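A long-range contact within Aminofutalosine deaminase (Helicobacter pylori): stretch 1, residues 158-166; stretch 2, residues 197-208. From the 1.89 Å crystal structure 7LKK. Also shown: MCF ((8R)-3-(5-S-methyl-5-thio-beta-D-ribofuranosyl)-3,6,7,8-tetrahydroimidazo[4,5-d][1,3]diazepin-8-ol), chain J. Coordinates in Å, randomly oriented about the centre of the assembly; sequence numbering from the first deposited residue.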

# COMPACT_ATOMS: atom_id res chain seq x y z
N GLU A 158 -12.85 -23.70 11.99
CA GLU A 158 -11.53 -23.66 12.61
C GLU A 158 -11.61 -24.08 14.07
O GLU A 158 -12.41 -23.53 14.83
CB GLU A 158 -10.92 -22.27 12.50
CG GLU A 158 -9.61 -22.10 13.23
CD GLU A 158 -9.07 -20.69 13.12
OE1 GLU A 158 -9.66 -19.78 13.74
OE2 GLU A 158 -8.06 -20.50 12.42
N PHE A 159 -10.77 -25.04 14.45
CA PHE A 159 -10.77 -25.57 15.81
C PHE A 159 -9.76 -24.82 16.66
O PHE A 159 -8.62 -24.59 16.23
CB PHE A 159 -10.47 -27.06 15.80
CG PHE A 159 -10.45 -27.67 17.17
CD1 PHE A 159 -11.64 -28.05 17.78
CD2 PHE A 159 -9.26 -27.85 17.86
CE1 PHE A 159 -11.63 -28.60 19.04
CE2 PHE A 159 -9.25 -28.40 19.12
CZ PHE A 159 -10.44 -28.77 19.71
N LEU A 160 -10.17 -24.45 17.87
CA LEU A 160 -9.31 -23.86 18.88
C LEU A 160 -9.37 -24.71 20.14
O LEU A 160 -10.45 -25.14 20.55
CB LEU A 160 -9.75 -22.42 19.22
CG LEU A 160 -9.36 -21.23 18.32
CD1 LEU A 160 -7.89 -20.91 18.48
CD2 LEU A 160 -9.72 -21.46 16.86
N GLY A 161 -8.22 -24.95 20.76
CA GLY A 161 -8.20 -25.71 22.00
C GLY A 161 -6.86 -26.30 22.38
O GLY A 161 -6.38 -27.24 21.74
N SER A 162 -6.24 -25.76 23.43
CA SER A 162 -4.91 -26.19 23.86
C SER A 162 -4.94 -27.23 24.98
O SER A 162 -3.88 -27.65 25.43
CB SER A 162 -4.10 -24.97 24.31
OG SER A 162 -4.91 -24.04 24.99
N SER A 163 -6.12 -27.64 25.42
CA SER A 163 -6.26 -28.67 26.45
C SER A 163 -7.27 -29.70 25.98
O SER A 163 -8.40 -29.35 25.62
CB SER A 163 -6.69 -28.06 27.79
OG SER A 163 -8.06 -27.74 27.79
N TYR A 164 -6.85 -30.97 25.97
CA TYR A 164 -7.68 -32.02 25.39
C TYR A 164 -8.99 -32.18 26.15
O TYR A 164 -9.01 -32.24 27.38
CB TYR A 164 -6.92 -33.35 25.38
CG TYR A 164 -7.67 -34.47 24.71
CD1 TYR A 164 -8.53 -35.29 25.43
CD2 TYR A 164 -7.54 -34.70 23.35
CE1 TYR A 164 -9.23 -36.31 24.81
CE2 TYR A 164 -8.23 -35.72 22.72
CZ TYR A 164 -9.07 -36.52 23.46
OH TYR A 164 -9.76 -37.54 22.84
N SER A 165 -10.09 -32.26 25.40
CA SER A 165 -11.41 -32.49 25.98
C SER A 165 -12.25 -33.25 24.96
O SER A 165 -12.51 -32.73 23.87
CB SER A 165 -12.09 -31.17 26.36
OG SER A 165 -13.49 -31.31 26.42
N LEU A 166 -12.65 -34.47 25.31
CA LEU A 166 -13.51 -35.24 24.41
C LEU A 166 -14.86 -34.56 24.20
O LEU A 166 -15.45 -34.67 23.13
CB LEU A 166 -13.71 -36.66 24.95
CG LEU A 166 -14.44 -37.65 24.05
CD1 LEU A 166 -13.80 -37.72 22.67
CD2 LEU A 166 -14.49 -39.03 24.69
N TYR A 197 0.44 -23.20 18.52
CA TYR A 197 0.41 -22.77 19.92
C TYR A 197 -0.97 -22.84 20.54
O TYR A 197 -1.09 -22.69 21.77
CB TYR A 197 0.93 -21.33 20.04
CG TYR A 197 0.23 -20.32 19.16
CD1 TYR A 197 -1.03 -19.83 19.49
CD2 TYR A 197 0.82 -19.87 17.98
CE1 TYR A 197 -1.68 -18.92 18.68
CE2 TYR A 197 0.18 -18.95 17.17
CZ TYR A 197 -1.07 -18.48 17.52
OH TYR A 197 -1.71 -17.57 16.71
N SER A 198 -2.02 -23.07 19.75
CA SER A 198 -3.39 -22.98 20.24
C SER A 198 -4.17 -24.29 20.17
O SER A 198 -5.29 -24.33 20.69
CB SER A 198 -4.16 -21.90 19.47
OG SER A 198 -4.24 -22.22 18.10
N VAL A 199 -3.64 -25.34 19.55
CA VAL A 199 -4.36 -26.60 19.39
C VAL A 199 -3.49 -27.73 19.93
O VAL A 199 -2.38 -27.95 19.43
CB VAL A 199 -4.75 -26.87 17.93
CG1 VAL A 199 -5.43 -28.23 17.82
CG2 VAL A 199 -5.67 -25.78 17.41
N GLN A 200 -3.99 -28.42 20.95
CA GLN A 200 -3.30 -29.59 21.48
C GLN A 200 -3.20 -30.67 20.41
O GLN A 200 -4.06 -30.79 19.53
CB GLN A 200 -4.04 -30.11 22.72
CG GLN A 200 -3.28 -31.16 23.51
CD GLN A 200 -3.61 -32.57 23.06
OE1 GLN A 200 -4.68 -32.81 22.49
NE2 GLN A 200 -2.70 -33.50 23.29
N LYS A 201 -2.12 -31.46 20.48
CA LYS A 201 -1.76 -32.35 19.38
C LYS A 201 -2.86 -33.36 19.08
O LYS A 201 -3.25 -33.55 17.92
CB LYS A 201 -0.44 -33.06 19.69
CG LYS A 201 0.06 -33.96 18.56
CD LYS A 201 1.49 -34.40 18.80
CE LYS A 201 2.11 -35.01 17.55
NZ LYS A 201 1.13 -35.82 16.78
N ASP A 202 -3.36 -34.04 20.11
CA ASP A 202 -4.37 -35.07 19.87
C ASP A 202 -5.69 -34.48 19.42
O ASP A 202 -6.45 -35.14 18.70
CB ASP A 202 -4.54 -35.92 21.13
CG ASP A 202 -3.27 -36.65 21.51
OD1 ASP A 202 -2.99 -37.70 20.89
OD2 ASP A 202 -2.55 -36.16 22.40
N MET A 203 -5.98 -33.23 19.80
CA MET A 203 -7.15 -32.55 19.25
C MET A 203 -6.96 -32.27 17.77
O MET A 203 -7.89 -32.43 16.98
CB MET A 203 -7.40 -31.25 20.02
CG MET A 203 -7.53 -31.44 21.53
SD MET A 203 -9.19 -31.93 22.01
CE MET A 203 -9.84 -30.39 22.63
N ALA A 204 -5.75 -31.85 17.37
CA ALA A 204 -5.49 -31.59 15.96
C ALA A 204 -5.56 -32.88 15.14
O ALA A 204 -6.14 -32.89 14.05
CB ALA A 204 -4.12 -30.93 15.79
N LEU A 205 -4.99 -33.97 15.66
CA LEU A 205 -5.07 -35.25 14.98
C LEU A 205 -6.52 -35.67 14.75
O LEU A 205 -6.86 -36.25 13.71
CB LEU A 205 -4.32 -36.32 15.77
CG LEU A 205 -2.81 -36.17 15.91
CD1 LEU A 205 -2.25 -37.17 16.91
CD2 LEU A 205 -2.14 -36.33 14.55
N SER A 206 -7.39 -35.38 15.72
CA SER A 206 -8.80 -35.72 15.57
C SER A 206 -9.46 -34.89 14.48
O SER A 206 -10.25 -35.41 13.68
CB SER A 206 -9.53 -35.53 16.90
OG SER A 206 -10.86 -36.00 16.82
N VAL A 207 -9.14 -33.59 14.42
CA VAL A 207 -9.69 -32.75 13.36
C VAL A 207 -9.18 -33.21 12.00
O VAL A 207 -9.94 -33.29 11.03
CB VAL A 207 -9.34 -31.27 13.62
CG1 VAL A 207 -9.83 -30.40 12.47
CG2 VAL A 207 -9.94 -30.80 14.94
N ILE A 208 -7.89 -33.54 11.92
CA ILE A 208 -7.31 -33.99 10.65
C ILE A 208 -7.96 -35.30 10.21
O ILE A 208 -8.23 -35.50 9.02
CB ILE A 208 -5.78 -34.14 10.79
CG1 ILE A 208 -5.13 -32.76 10.92
CG2 ILE A 208 -5.20 -34.91 9.61
CD1 ILE A 208 -3.77 -32.79 11.59
O8 MCF J . -4.77 -15.25 10.64
C8 MCF J . -4.94 -14.04 11.32
C7 MCF J . -3.79 -13.72 12.27
N6 MCF J . -3.22 -14.93 12.81
C5 MCF J . -4.10 -15.92 13.39
N4 MCF J . -5.55 -15.84 13.48
C10 MCF J . -6.55 -14.82 13.09
C9 MCF J . -6.30 -13.95 12.05
N1 MCF J . -7.36 -13.16 11.92
C2 MCF J . -8.28 -13.50 12.82
N3 MCF J . -7.78 -14.52 13.53
C1S MCF J . -8.53 -15.17 14.65
C2S MCF J . -8.44 -16.71 14.66
O2S MCF J . -9.38 -17.25 13.83
O4S MCF J . -8.02 -14.82 15.77
C4S MCF J . -8.37 -16.02 16.81
C3S MCF J . -8.76 -17.04 16.11
O3S MCF J . -10.25 -17.22 16.28
C5S MCF J . -7.12 -16.37 17.61
S5S MCF J . -7.61 -16.97 19.25
C6S MCF J . -6.22 -17.90 19.97
O HOH W 1 -5.91 -22.36 22.61

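The two stretches are joined first through their backbones, by a single beta bridge between Gly161 and Val199. Gly161 N donates to Ser198 O at 3.0 Å, and Gln200 N donates to Gly161 O at 2.8 Å with a nearly straight angle of 163°. The same carbonyl draws in a second partner: Val199 CA lies 3.2 Å from Gly161 O, its hydrogen directed at the oxygen in a CA-H...O contact. Glycine suits this position for a local reason. At phi/psi of 161/110 a CB would be jammed against the carbonyl oxygen of the preceding residue, and it would also be crowded by Phe159 CZ, at 3.2 Å. A water extends the polar link, donating to Ser162 OG at 3.1 Å and to Ser198 O at 2.8 Å, so that one small hydroxyl side chain is tied to the backbone of the other stretch.

Beside this bridge, apolar side chains pack together. Phe159 points toward the second stretch and touches three of its residues. Its ring meets Met203 and Val199 at the edge, with Phe159 CZ 3.4 Å from Met203 CE and Phe159 CD2 3.8 Å from Val199 CG1, while Phe159 CB lies 3.9 Å from Val207 CG2. Met203 and Val207 are one helical turn apart, which lets both present their side chains toward the first stretch. The branched Val199 also brings CG2 to 3.4 Å from Phe159 O.

Met203 has the largest area covered across the contact, and its long, flexible side chain reaches several partners. Its sulfur lies 4.2 Å from the centroid of the Tyr164 ring, in an oblique approach, with Met203 SD 3.5 Å from Tyr164 CD2. The sulfur also accepts a weak hydrogen bond from Ser165 N, long at 3.5 Å between that nitrogen and Met203 SD but well aligned at 166°. Thioether sulfur is a modest acceptor, so methionine can combine apolar packing with a polar contact.

Gln200 links the bridge to the helix. While its backbone nitrogen serves Gly161, its side chain caps the helix that follows: Met203 N donates to Gln200 OE1 at 3.0 Å, satisfying an amide of the first turn. The other end of the amide group is used as well, since Gln200 NE2 donates to Asp202 OD2 at 2.8 Å. The capping oxygen also borders the first stretch, with Gln200 OE1 3.5 Å from Tyr164 CD2, at the edge of the tyrosine ring.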